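Local coordinates for protein thiazoline oxidase/subtilisin-like protease (Prochloron didemni, PDB 4H6X) that is a subtilisin-like protease that probably cleaves precursor peptides and joins their ends by transamidation to give macrocycles in the maturation of patellamides, at residues E50-S55 and T116-E121. Numbering follows the deposited sequence.
Sequences EGAEVS and TIVGQE
Gln120 lays its side chain against the backbone of Glu50, Gly51 and Ala52, and this makes up the larger share of the contact. CG of Gln120 comes within 3.2 Å of Glu50 O, while its amide carbon CD lies 3.7 Å from Ala52 N. The side chain gets there by bending: CG is anti to the carbonyl carbon, and a second turn at chi2 (-61°) folds CD back instead of letting the chain run straight out. The terminal amide then lies over the Gly51-Ala52 link, with Ala52 CB 4.0 Å from Gln120 CD. An alanine in place of Gln120 removes CG and the amide, and would probably open a gap over the backbone from Glu50 to Ala52 that CB alone could not fill.

Further along, the contact turns apolar. Val54 and Val118 cross obliquely and meet through single methyl groups, CG1 to CG1 at 3.7 Å, and the CB of Ala52 stands 4.3 Å from the same CG1 of Val118. In the subtilisin-like fold this joins the last turn of helix 101-118, and the loop that leaves it, to strand 53-56 and the loop leading into it, the strand being the outermost at one end of the parallel sheet. The same helix carries His109, which with Asp39 and Ser274 has the geometry of a subtilase catalytic triad, probably the one used here.

Val134 of strand 133-138 touches both Val54 and Val118, and its backbone is hydrogen-bonded to Glu53 and Ser55. Glu53 sits at the centre of an inverse gamma turn, with a weak hydrogen bond from Val54 N to Ala52 O. On the helix side Gly119 leaves helical geometry, and Gln120 also touches Pro130.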
ATOM      1  N   GLU A  50      16.940   1.282   2.297  1.00 34.12           N
ATOM      2  CA  GLU A  50      18.311   0.864   1.982  1.00 36.62           C
ATOM      3  C   GLU A  50      18.360  -0.573   1.440  1.00 33.22           C
ATOM      4  O   GLU A  50      18.155  -1.540   2.169  1.00 31.93           O
ATOM      5  CB  GLU A  50      19.204   1.013   3.226  1.00 40.97           C
ATOM      6  CG  GLU A  50      20.588   0.415   3.078  1.00 48.66           C
ATOM      7  CD  GLU A  50      21.411   1.154   2.058  1.00 53.47           C
ATOM      8  OE1 GLU A  50      21.900   2.255   2.386  1.00 59.71           O
ATOM      9  OE2 GLU A  50      21.559   0.632   0.933  1.00 57.87           O
ATOM     10  N   GLY A  51      18.642  -0.702   0.153  1.00 34.80           N
ATOM     11  CA  GLY A  51      18.620  -2.003  -0.499  1.00 36.11           C
ATOM     12  C   GLY A  51      17.275  -2.361  -1.136  1.00 36.19           C
ATOM     13  O   GLY A  51      17.172  -3.385  -1.791  1.00 36.70           O
ATOM     14  N   ALA A  52      16.244  -1.532  -0.939  1.00 34.47           N
ATOM     15  CA  ALA A  52      14.960  -1.729  -1.612  1.00 32.07           C
ATOM     16  C   ALA A  52      15.095  -1.372  -3.087  1.00 32.79           C
ATOM     17  O   ALA A  52      15.842  -0.460  -3.451  1.00 33.29           O
ATOM     18  CB  ALA A  52      13.873  -0.884  -0.958  1.00 32.13           C
ATOM     19  N   GLU A  53      14.404  -2.108  -3.948  1.00 32.40           N
ATOM     20  CA  GLU A  53      14.374  -1.765  -5.360  1.00 33.24           C
ATOM     21  C   GLU A  53      13.315  -0.683  -5.575  1.00 30.82           C
ATOM     22  O   GLU A  53      12.257  -0.959  -6.136  1.00 28.34           O
ATOM     23  CB  GLU A  53      14.058  -2.998  -6.209  1.00 36.30           C
ATOM     24  CG  GLU A  53      15.244  -3.566  -6.963  1.00 45.77           C
ATOM     25  CD  GLU A  53      15.291  -3.061  -8.384  1.00 49.79           C
ATOM     26  OE1 GLU A  53      14.601  -3.655  -9.252  1.00 51.92           O
ATOM     27  OE2 GLU A  53      16.018  -2.068  -8.626  1.00 53.43           O
ATOM     28  N   VAL A  54      13.605   0.539  -5.116  1.00 29.27           N
ATOM     29  CA  VAL A  54      12.676   1.666  -5.251  1.00 28.38           C
ATOM     30  C   VAL A  54      13.199   2.708  -6.232  1.00 29.08           C
ATOM     31  O   VAL A  54      14.402   2.946  -6.301  1.00 27.03           O
ATOM     32  CB  VAL A  54      12.377   2.361  -3.900  1.00 28.21           C
ATOM     33  CG1 VAL A  54      11.515   1.479  -3.010  1.00 28.16           C
ATOM     34  CG2 VAL A  54      13.656   2.800  -3.182  1.00 29.43           C
ATOM     35  N   SER A  55      12.299   3.346  -6.975  1.00 27.53           N
ATOM     36  CA  SER A  55      12.681   4.504  -7.799  1.00 28.57           C
ATOM     37  C   SER A  55      11.469   5.409  -7.992  1.00 27.81           C
ATOM     38  O   SER A  55      10.326   4.945  -7.882  1.00 26.88           O
ATOM     39  CB  SER A  55      13.207   4.051  -9.157  1.00 28.87           C
ATOM     40  OG  SER A  55      12.188   3.367  -9.853  1.00 30.02           O
ATOM     41  N   THR A 116       5.510   0.160   4.269  1.00 24.96           N
ATOM     42  CA  THR A 116       4.643  -1.004   4.560  1.00 27.94           C
ATOM     43  C   THR A 116       4.765  -2.086   3.486  1.00 26.77           C
ATOM     44  O   THR A 116       4.693  -3.291   3.767  1.00 25.60           O
ATOM     45  CB  THR A 116       3.168  -0.568   4.721  1.00 30.05           C
ATOM     46  OG1 THR A 116       3.059   0.234   5.906  1.00 35.03           O
ATOM     47  CG2 THR A 116       2.224  -1.774   4.852  1.00 34.53           C
ATOM     48  N   ILE A 117       4.936  -1.643   2.250  1.00 25.09           N
ATOM     49  CA  ILE A 117       5.023  -2.546   1.128  1.00 24.20           C
ATOM     50  C   ILE A 117       6.438  -3.098   0.991  1.00 24.63           C
ATOM     51  O   ILE A 117       6.625  -4.303   0.778  1.00 24.08           O
ATOM     52  CB  ILE A 117       4.534  -1.861  -0.179  1.00 22.66           C
ATOM     53  CG1 ILE A 117       3.019  -1.583  -0.077  1.00 22.15           C
ATOM     54  CG2 ILE A 117       4.859  -2.731  -1.382  1.00 23.20           C
ATOM     55  CD1 ILE A 117       2.458  -0.637  -1.131  1.00 20.84           C
ATOM     56  N   VAL A 118       7.434  -2.227   1.107  1.00 24.26           N
ATOM     57  CA  VAL A 118       8.776  -2.611   0.664  1.00 26.17           C
ATOM     58  C   VAL A 118       9.920  -2.390   1.659  1.00 27.17           C
ATOM     59  O   VAL A 118      11.082  -2.663   1.341  1.00 27.43           O
ATOM     60  CB  VAL A 118       9.110  -1.981  -0.707  1.00 26.35           C
ATOM     61  CG1 VAL A 118       9.631  -0.551  -0.555  1.00 26.77           C
ATOM     62  CG2 VAL A 118      10.093  -2.845  -1.480  1.00 26.57           C
ATOM     63  N   GLY A 119       9.608  -1.905   2.851  1.00 28.93           N
ATOM     64  CA  GLY A 119      10.660  -1.696   3.850  1.00 31.93           C
ATOM     65  C   GLY A 119      11.492  -2.956   4.061  1.00 32.70           C
ATOM     66  O   GLY A 119      10.952  -4.065   4.137  1.00 33.76           O
ATOM     67  N   GLN A 120      12.805  -2.781   4.155  1.00 34.92           N
ATOM     68  CA  GLN A 120      13.736  -3.910   4.260  1.00 34.51           C
ATOM     69  C   GLN A 120      13.707  -4.598   5.625  1.00 32.96           C
ATOM     70  O   GLN A 120      13.482  -3.952   6.657  1.00 31.71           O
ATOM     71  CB  GLN A 120      15.149  -3.471   3.876  1.00 35.46           C
ATOM     72  CG  GLN A 120      15.236  -2.928   2.456  1.00 35.02           C
ATOM     73  CD  GLN A 120      14.833  -3.956   1.412  1.00 37.38           C
ATOM     74  OE1 GLN A 120      13.684  -3.978   0.942  1.00 38.08           O
ATOM     75  NE2 GLN A 120      15.772  -4.817   1.044  1.00 34.20           N
ATOM     76  N   GLU A 121      13.911  -5.912   5.636  1.00 32.06           N
ATOM     77  CA  GLU A 121      13.912  -6.626   6.914  1.00 33.57           C
ATOM     78  C   GLU A 121      15.102  -6.126   7.745  1.00 34.31           C
ATOM     79  O   GLU A 121      16.119  -5.750   7.180  1.00 35.65           O
ATOM     80  CB  GLU A 121      13.991  -8.135   6.702  1.00 32.95           C
ATOM     81  CG  GLU A 121      13.657  -8.926   7.948  1.00 32.98           C
ATOM     82  CD  GLU A 121      13.850 -10.424   7.786  1.00 32.50           C
ATOM     83  OE1 GLU A 121      14.414 -10.879   6.764  1.00 34.39           O
ATOM     84  OE2 GLU A 121      13.426 -11.143   8.700  1.00 32.02           O
TER